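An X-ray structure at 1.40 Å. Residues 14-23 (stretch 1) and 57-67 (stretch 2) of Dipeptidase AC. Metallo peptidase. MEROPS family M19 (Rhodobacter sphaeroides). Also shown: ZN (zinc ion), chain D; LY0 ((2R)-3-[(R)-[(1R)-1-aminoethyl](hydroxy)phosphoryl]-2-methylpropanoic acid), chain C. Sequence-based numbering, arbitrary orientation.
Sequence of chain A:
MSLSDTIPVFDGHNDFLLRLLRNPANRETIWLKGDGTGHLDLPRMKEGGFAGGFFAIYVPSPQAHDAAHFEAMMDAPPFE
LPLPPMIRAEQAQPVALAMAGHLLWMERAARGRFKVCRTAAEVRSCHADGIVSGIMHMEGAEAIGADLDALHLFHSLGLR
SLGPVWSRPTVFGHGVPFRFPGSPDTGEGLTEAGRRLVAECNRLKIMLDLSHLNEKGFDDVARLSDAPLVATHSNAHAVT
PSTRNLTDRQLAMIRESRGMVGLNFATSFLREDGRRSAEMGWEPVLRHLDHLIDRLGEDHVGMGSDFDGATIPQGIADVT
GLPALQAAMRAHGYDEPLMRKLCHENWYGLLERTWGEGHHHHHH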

ATOM      1  N   ASN A  14       2.296   2.300   3.582  1.00  9.23           N
ATOM      2  CA  ASN A  14       3.082   3.529   3.681  1.00  9.10           C
ATOM      3  C   ASN A  14       4.531   3.290   3.310  1.00  9.16           C
ATOM      4  O   ASN A  14       5.013   2.159   3.378  1.00  9.78           O
ATOM      5  CB  ASN A  14       2.971   4.174   5.078  1.00  9.34           C
ATOM      6  CG  ASN A  14       3.874   3.517   6.104  1.00  9.75           C
ATOM      7  OD1 ASN A  14       5.099   3.649   6.056  1.00  9.77           O
ATOM      8  ND2 ASN A  14       3.269   2.811   7.053  1.00  9.41           N
ATOM      9  N   ASP A  15       5.206   4.365   2.905  1.00 10.20           N
ATOM     10  CA  ASP A  15       6.602   4.307   2.513  1.00 10.27           C
ATOM     11  C   ASP A  15       7.521   5.063   3.469  1.00 10.23           C
ATOM     12  O   ASP A  15       8.544   5.602   3.060  1.00  9.99           O
ATOM     13  CB  ASP A  15       6.763   4.821   1.084  1.00 10.66           C
ATOM     14  CG  ASP A  15       6.092   3.915   0.076  1.00 10.75           C
ATOM     15  OD1 ASP A  15       6.544   2.760  -0.086  1.00 10.30           O
ATOM     16  OD2 ASP A  15       5.101   4.333  -0.546  1.00  9.31           O
ATOM     17  N   PHE A  16       7.164   5.087   4.749  1.00  9.85           N
ATOM     18  CA  PHE A  16       8.032   5.715   5.733  1.00 12.51           C
ATOM     19  C   PHE A  16       9.462   5.171   5.685  1.00 10.27           C
ATOM     20  O   PHE A  16      10.412   5.921   5.887  1.00 10.35           O
ATOM     21  CB  PHE A  16       7.463   5.550   7.138  1.00 11.56           C
ATOM     22  CG  PHE A  16       8.302   6.185   8.201  1.00 10.56           C
ATOM     23  CD1 PHE A  16       9.046   5.399   9.060  1.00 10.68           C
ATOM     24  CD2 PHE A  16       8.368   7.565   8.315  1.00 11.97           C
ATOM     25  CE1 PHE A  16       9.831   5.974  10.044  1.00 10.03           C
ATOM     26  CE2 PHE A  16       9.152   8.153   9.286  1.00 12.31           C
ATOM     27  CZ  PHE A  16       9.883   7.356  10.157  1.00 10.51           C
ATOM     28  N   LEU A  17       9.625   3.879   5.418  1.00  9.44           N
ATOM     29  CA  LEU A  17      10.963   3.294   5.402  1.00  9.78           C
ATOM     30  C   LEU A  17      11.861   3.949   4.348  1.00 10.63           C
ATOM     31  O   LEU A  17      13.080   3.981   4.500  1.00 12.24           O
ATOM     32  CB  LEU A  17      10.904   1.777   5.187  1.00 11.03           C
ATOM     33  CG  LEU A  17      10.355   0.960   6.360  1.00  9.96           C
ATOM     34  CD1 LEU A  17      10.144  -0.473   5.933  1.00 10.22           C
ATOM     35  CD2 LEU A  17      11.302   1.034   7.571  1.00 11.52           C
ATOM     36  N   LEU A  18      11.264   4.479   3.285  1.00 12.51           N
ATOM     37  CA  LEU A  18      12.064   5.137   2.266  1.00 11.82           C
ATOM     38  C   LEU A  18      12.763   6.358   2.849  1.00 11.76           C
ATOM     39  O   LEU A  18      13.875   6.712   2.449  1.00 13.43           O
ATOM     40  CB  LEU A  18      11.191   5.521   1.063  1.00 14.87           C
ATOM     41  CG  LEU A  18      11.903   6.071  -0.172  1.00 18.40           C
ATOM     42  CD1 LEU A  18      12.765   5.011  -0.830  1.00 19.94           C
ATOM     43  CD2 LEU A  18      10.858   6.598  -1.154  1.00 22.03           C
ATOM     44  N   ARG A  19      12.125   7.001   3.819  1.00 11.46           N
ATOM     45  CA  ARG A  19      12.735   8.168   4.435  1.00 12.68           C
ATOM     46  C   ARG A  19      13.931   7.795   5.290  1.00 13.41           C
ATOM     47  O   ARG A  19      14.908   8.545   5.367  1.00 14.93           O
ATOM     48  CB  ARG A  19      11.699   8.975   5.203  1.00 15.07           C
ATOM     49  CG  ARG A  19      10.766   9.705   4.224  1.00 18.60           C
ATOM     50  CD  ARG A  19       9.643  10.444   4.902  1.00 16.33           C
ATOM     51  NE  ARG A  19      10.141  11.311   5.958  1.00 15.82           N
ATOM     52  CZ  ARG A  19       9.458  11.598   7.054  1.00 13.68           C
ATOM     53  NH1 ARG A  19       8.238  11.098   7.229  1.00 13.43           N
ATOM     54  NH2 ARG A  19      10.000  12.379   7.976  1.00 13.30           N
ATOM     55  N   LEU A  20      13.873   6.621   5.907  1.00 11.46           N
ATOM     56  CA  LEU A  20      15.020   6.139   6.667  1.00 12.93           C
ATOM     57  C   LEU A  20      16.138   5.683   5.735  1.00 12.62           C
ATOM     58  O   LEU A  20      17.317   5.898   6.024  1.00 14.84           O
ATOM     59  CB  LEU A  20      14.611   5.030   7.645  1.00 11.81           C
ATOM     60  CG  LEU A  20      13.541   5.471   8.655  1.00 11.35           C
ATOM     61  CD1 LEU A  20      13.267   4.399   9.692  1.00 13.50           C
ATOM     62  CD2 LEU A  20      13.919   6.800   9.337  1.00 14.95           C
ATOM     63  N   LEU A  21      15.769   5.071   4.614  1.00 12.83           N
ATOM     64  CA  LEU A  21      16.744   4.681   3.596  1.00 14.36           C
ATOM     65  C   LEU A  21      17.517   5.901   3.115  1.00 16.52           C
ATOM     66  O   LEU A  21      18.732   5.837   2.912  1.00 18.81           O
ATOM     67  CB  LEU A  21      16.054   4.018   2.395  1.00 12.60           C
ATOM     68  CG  LEU A  21      16.997   3.472   1.309  1.00 15.06           C
ATOM     69  CD1 LEU A  21      17.773   2.264   1.809  1.00 14.26           C
ATOM     70  CD2 LEU A  21      16.242   3.133   0.021  1.00 15.57           C
ATOM     71  N   ARG A  22      16.807   7.010   2.943  1.00 16.24           N
ATOM     72  CA  ARG A  22      17.397   8.210   2.352  1.00 17.73           C
ATOM     73  C   ARG A  22      18.231   9.043   3.322  1.00 16.98           C
ATOM     74  O   ARG A  22      19.069   9.832   2.894  1.00 19.89           O
ATOM     75  CB  ARG A  22      16.318   9.064   1.679  1.00 16.54           C
ATOM     76  CG  ARG A  22      15.801   8.420   0.401  1.00 18.80           C
ATOM     77  CD  ARG A  22      14.595   9.123  -0.180  1.00 22.42           C
ATOM     78  NE  ARG A  22      14.365   8.678  -1.554  1.00 20.22           N
ATOM     79  CZ  ARG A  22      13.412   9.144  -2.353  1.00 27.71           C
ATOM     80  NH1 ARG A  22      12.581  10.081  -1.919  1.00 25.24           N
ATOM     81  NH2 ARG A  22      13.297   8.677  -3.592  1.00 25.58           N
ATOM     82  N   ASN A  23      18.015   8.864   4.621  1.00 16.59           N
ATOM     83  CA  ASN A  23      18.793   9.595   5.625  1.00 17.55           C
ATOM     84  C   ASN A  23      18.994   8.756   6.885  1.00 17.35           C
ATOM     85  O   ASN A  23      18.489   9.094   7.952  1.00 16.25           O
ATOM     86  CB  ASN A  23      18.124  10.931   5.969  1.00 19.31           C
ATOM     87  CG  ASN A  23      19.025  11.852   6.788  1.00 23.38           C
ATOM     88  OD1 ASN A  23      20.132  11.478   7.190  1.00 25.51           O
ATOM     89  ND2 ASN A  23      18.546  13.066   7.044  1.00 23.78           N
TER
HETATM   90 ZN    ZN D 364       5.010   2.450  -1.716  0.63  9.04          ZN
HETATM   91  P   LY0 C 363       4.332   4.181  -4.322  1.00 12.30           P
HETATM   92  C1  LY0 C 363       6.909   5.071  -4.931  1.00 16.69           C
HETATM   93  N1  LY0 C 363       6.604   3.394  -3.131  1.00 11.58           N
HETATM   94  C2  LY0 C 363       6.043   4.553  -3.804  1.00 13.43           C
HETATM   95  C4  LY0 C 363       3.463   5.726  -4.803  1.00 13.75           C
HETATM   96  C5  LY0 C 363       2.729   5.671  -6.114  1.00 13.92           C
HETATM   97  C6  LY0 C 363       1.884   4.434  -6.261  1.00 12.37           C
HETATM   98  C7  LY0 C 363       2.036   6.952  -6.498  1.00 16.28           C
HETATM   99  O31 LY0 C 363       3.687   3.513  -3.131  1.00 12.01           O
HETATM  100  O32 LY0 C 363       4.374   3.155  -5.503  1.00 11.45           O
HETATM  101  O61 LY0 C 363       1.400   4.111  -7.486  1.00 12.92           O
HETATM  102  O62 LY0 C 363       1.649   3.687  -5.297  1.00 11.69           O
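Stretch 2 (57-67) IYVPSPQAHDA

Stretch 2 packs as an irregular segment, extended at first and then folded back into a turn, against the short helix of stretch 1, in a small, mainly apolar contact that is closed at one end by an arginine–aspartate salt bridge and bordered at the other by the zinc site. The two segments belong to one chain, and together they bury 370 Å². In stretch 1, Asn-14 OD1 accepts a hydrogen bond from Phe-16 N at 2.8 Å; helical hydrogen bonds include Leu-21 N to Leu-17 O at 2.9 Å and Arg-22 N to Leu-18 O at 3.0 Å. Stretch 2 forms no regular helix or strand. It runs extended from Ile-57 through Ser-61, then bends back, so that a type I turn from Ala-64 to Ala-67, closed by Ala-67 N to Ala-64 O at 2.9 Å, brings His-65 and Asp-66 to the helix. No backbone hydrogen bond joins the stretches; side chains make the contact. The paths first advance in the same sense, Leu-17 lying nearest Ile-57 (6.7 Å between CA atoms) and Leu-18 nearest Tyr-58 (7.4 Å between CA atoms).

Leu-17 CD1 meets Ile-57 CG1 at 4.0 Å, although the CA-to-CB bond of Ile-57 points away from the helix. Leu-18 touches three residues: its CD1 lies 3.5 Å from Pro-60 CG and also near the Tyr-58 ring, and its CD2 faces the edges of two rings, 4.1 Å from Tyr-58 CE2 and 3.4 Å from His-65 CE1. Those rings are tied together by a hydrogen bond between Tyr-58 OH and His-65 ND1 (3.1 Å). One turn further along the helix, Leu-21 CD2 reaches Pro-60 CD at 4.1 Å, so the proline touches two leucines.

At the far end, Arg-22 extends its side chain to the turn. Its guanidinium grips the Asp-66 carboxylate with two hydrogen bonds, NH1 to OD2 at 2.8 Å and NH2 to OD1 at 3.1 Å, a paired arrangement that joins opposite charges; Ala-64 CB lies 3.6 Å from Arg-22 NH2, near the guanidinium plane.

At the other end, Asp-15 binds zinc through OD1 (2.3 Å) and OD2 (2.2 Å), and its OD1 lies 4.2 Å from Tyr-58 CB. The ligand LY0 also binds the metal, through N1 (2.3 Å from ZN) and O31 (2.2 Å from ZN). Its N1 sits over a face of the Tyr-58 ring, 3.4 Å from CD2, and its C1 over a face of the His-65 ring, 3.2 Å from CG.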

ATOM      1  N   ILE A  57       8.656  -2.132   2.036  1.00  9.79           N
ATOM      2  CA  ILE A  57      10.030  -2.172   1.564  1.00  9.45           C
ATOM      3  C   ILE A  57       9.936  -2.072   0.048  1.00 10.48           C
ATOM      4  O   ILE A  57       9.427  -2.979  -0.606  1.00 10.82           O
ATOM      5  CB  ILE A  57      10.691  -3.498   1.965  1.00 10.03           C
ATOM      6  CG1 ILE A  57      10.817  -3.594   3.493  1.00 12.47           C
ATOM      7  CG2 ILE A  57      12.043  -3.671   1.263  1.00 11.07           C
ATOM      8  CD1 ILE A  57      11.114  -4.979   3.989  1.00 15.66           C
ATOM      9  N   TYR A  58      10.406  -0.959  -0.501  1.00 12.00           N
ATOM     10  CA  TYR A  58      10.305  -0.684  -1.926  1.00 11.22           C
ATOM     11  C   TYR A  58      11.663  -0.209  -2.407  1.00 10.04           C
ATOM     12  O   TYR A  58      12.248   0.680  -1.803  1.00 11.24           O
ATOM     13  CB  TYR A  58       9.215   0.367  -2.183  1.00 15.11           C
ATOM     14  CG  TYR A  58       9.525   1.371  -3.272  1.00 12.63           C
ATOM     15  CD1 TYR A  58       9.383   1.045  -4.618  1.00 12.26           C
ATOM     16  CD2 TYR A  58       9.946   2.652  -2.949  1.00 12.88           C
ATOM     17  CE1 TYR A  58       9.673   1.967  -5.608  1.00 14.23           C
ATOM     18  CE2 TYR A  58      10.222   3.582  -3.926  1.00 14.63           C
ATOM     19  CZ  TYR A  58      10.094   3.238  -5.252  1.00 15.22           C
ATOM     20  OH  TYR A  58      10.375   4.185  -6.216  1.00 18.59           O
ATOM     21  N   VAL A  59      12.166  -0.823  -3.477  1.00  9.32           N
ATOM     22  CA  VAL A  59      13.496  -0.514  -3.992  1.00 11.96           C
ATOM     23  C   VAL A  59      13.385   0.523  -5.106  1.00 10.68           C
ATOM     24  O   VAL A  59      12.812   0.247  -6.158  1.00 11.65           O
ATOM     25  CB  VAL A  59      14.189  -1.791  -4.534  1.00 11.42           C
ATOM     26  CG1 VAL A  59      15.540  -1.453  -5.159  1.00 13.65           C
ATOM     27  CG2 VAL A  59      14.342  -2.816  -3.430  1.00 11.61           C
ATOM     28  N   PRO A  60      13.919   1.737  -4.879  1.00 12.20           N
ATOM     29  CA  PRO A  60      13.807   2.764  -5.928  1.00 14.13           C
ATOM     30  C   PRO A  60      14.721   2.513  -7.122  1.00 13.41           C
ATOM     31  O   PRO A  60      15.814   1.969  -6.973  1.00 14.24           O
ATOM     32  CB  PRO A  60      14.258   4.047  -5.219  1.00 16.54           C
ATOM     33  CG  PRO A  60      14.177   3.739  -3.748  1.00 17.62           C
ATOM     34  CD  PRO A  60      14.450   2.278  -3.619  1.00 15.59           C
ATOM     35  N   SER A  61      14.261   2.933  -8.299  1.00 12.79           N
ATOM     36  CA  SER A  61      15.079   2.944  -9.508  1.00 15.12           C
ATOM     37  C   SER A  61      15.989   4.170  -9.504  1.00 15.97           C
ATOM     38  O   SER A  61      15.746   5.120  -8.756  1.00 16.32           O
ATOM     39  CB  SER A  61      14.179   2.987 -10.744  1.00 14.60           C
ATOM     40  OG  SER A  61      13.591   1.727 -10.998  1.00 14.25           O
ATOM     41  N   PRO A  62      17.037   4.162 -10.352  1.00 17.34           N
ATOM     42  CA  PRO A  62      17.977   5.293 -10.401  1.00 19.68           C
ATOM     43  C   PRO A  62      17.276   6.628 -10.653  1.00 20.45           C
ATOM     44  O   PRO A  62      17.639   7.636 -10.034  1.00 19.79           O
ATOM     45  CB  PRO A  62      18.901   4.925 -11.564  1.00 21.74           C
ATOM     46  CG  PRO A  62      18.886   3.423 -11.573  1.00 22.33           C
ATOM     47  CD  PRO A  62      17.455   3.062 -11.236  1.00 20.61           C
ATOM     48  N   GLN A  63      16.293   6.636 -11.551  1.00 19.03           N
ATOM     49  CA  GLN A  63      15.359   7.746 -11.649  1.00 19.36           C
ATOM     50  C   GLN A  63      14.217   7.400 -10.704  1.00 19.91           C
ATOM     51  O   GLN A  63      13.307   6.664 -11.078  1.00 22.77           O
ATOM     52  CB  GLN A  63      14.801   7.883 -13.068  1.00 23.08           C
ATOM     53  CG  GLN A  63      15.809   8.230 -14.156  1.00 21.56           C
ATOM     54  CD  GLN A  63      15.222   8.071 -15.556  1.00 21.61           C
ATOM     55  OE1 GLN A  63      14.356   8.847 -15.980  1.00 21.96           O
ATOM     56  NE2 GLN A  63      15.693   7.063 -16.281  1.00 27.37           N
ATOM     57  N   ALA A  64      14.269   7.911  -9.481  1.00 20.32           N
ATOM     58  CA  ALA A  64      13.284   7.516  -8.478  1.00 23.30           C
ATOM     59  C   ALA A  64      11.888   8.019  -8.843  1.00 22.25           C
ATOM     60  O   ALA A  64      11.733   8.898  -9.696  1.00 20.69           O
ATOM     61  CB  ALA A  64      13.693   8.011  -7.106  1.00 25.03           C
ATOM     62  N   HIS A  65      10.873   7.449  -8.196  1.00 20.75           N
ATOM     63  CA  HIS A  65       9.476   7.786  -8.476  1.00 21.33           C
ATOM     64  C   HIS A  65       9.192   9.274  -8.326  1.00 19.91           C
ATOM     65  O   HIS A  65       8.307   9.811  -8.993  1.00 20.52           O
ATOM     66  CB  HIS A  65       8.559   7.026  -7.524  1.00 20.20           C
ATOM     67  CG  HIS A  65       8.683   7.474  -6.102  1.00 22.68           C
ATOM     68  ND1 HIS A  65       9.723   7.083  -5.289  1.00 26.85           N
ATOM     69  CD2 HIS A  65       7.907   8.296  -5.355  1.00 23.53           C
ATOM     70  CE1 HIS A  65       9.581   7.641  -4.100  1.00 27.89           C
ATOM     71  NE2 HIS A  65       8.486   8.380  -4.112  1.00 29.49           N
ATOM     72  N   ASP A  66       9.929   9.941  -7.444  1.00 19.19           N
ATOM     73  CA  ASP A  66       9.714  11.365  -7.212  1.00 21.86           C
ATOM     74  C   ASP A  66      10.753  12.252  -7.902  1.00 23.13           C
ATOM     75  O   ASP A  66      10.930  13.412  -7.532  1.00 22.39           O
ATOM     76  CB  ASP A  66       9.646  11.677  -5.714  1.00 25.34           C
ATOM     77  CG  ASP A  66      10.866  11.184  -4.956  1.00 25.08           C
ATOM     78  OD1 ASP A  66      11.686  10.445  -5.548  1.00 24.23           O
ATOM     79  OD2 ASP A  66      11.000  11.539  -3.765  1.00 30.40           O
ATOM     80  N   ALA A  67      11.430  11.707  -8.908  1.00 20.65           N
ATOM     81  CA  ALA A  67      12.314  12.516  -9.743  1.00 21.22           C
ATOM     82  C   ALA A  67      11.524  13.696 -10.313  1.00 24.13           C
ATOM     83  O   ALA A  67      10.331  13.575 -10.606  1.00 22.01           O
ATOM     84  CB  ALA A  67      12.912  11.680 -10.854  1.00 20.43           C
TER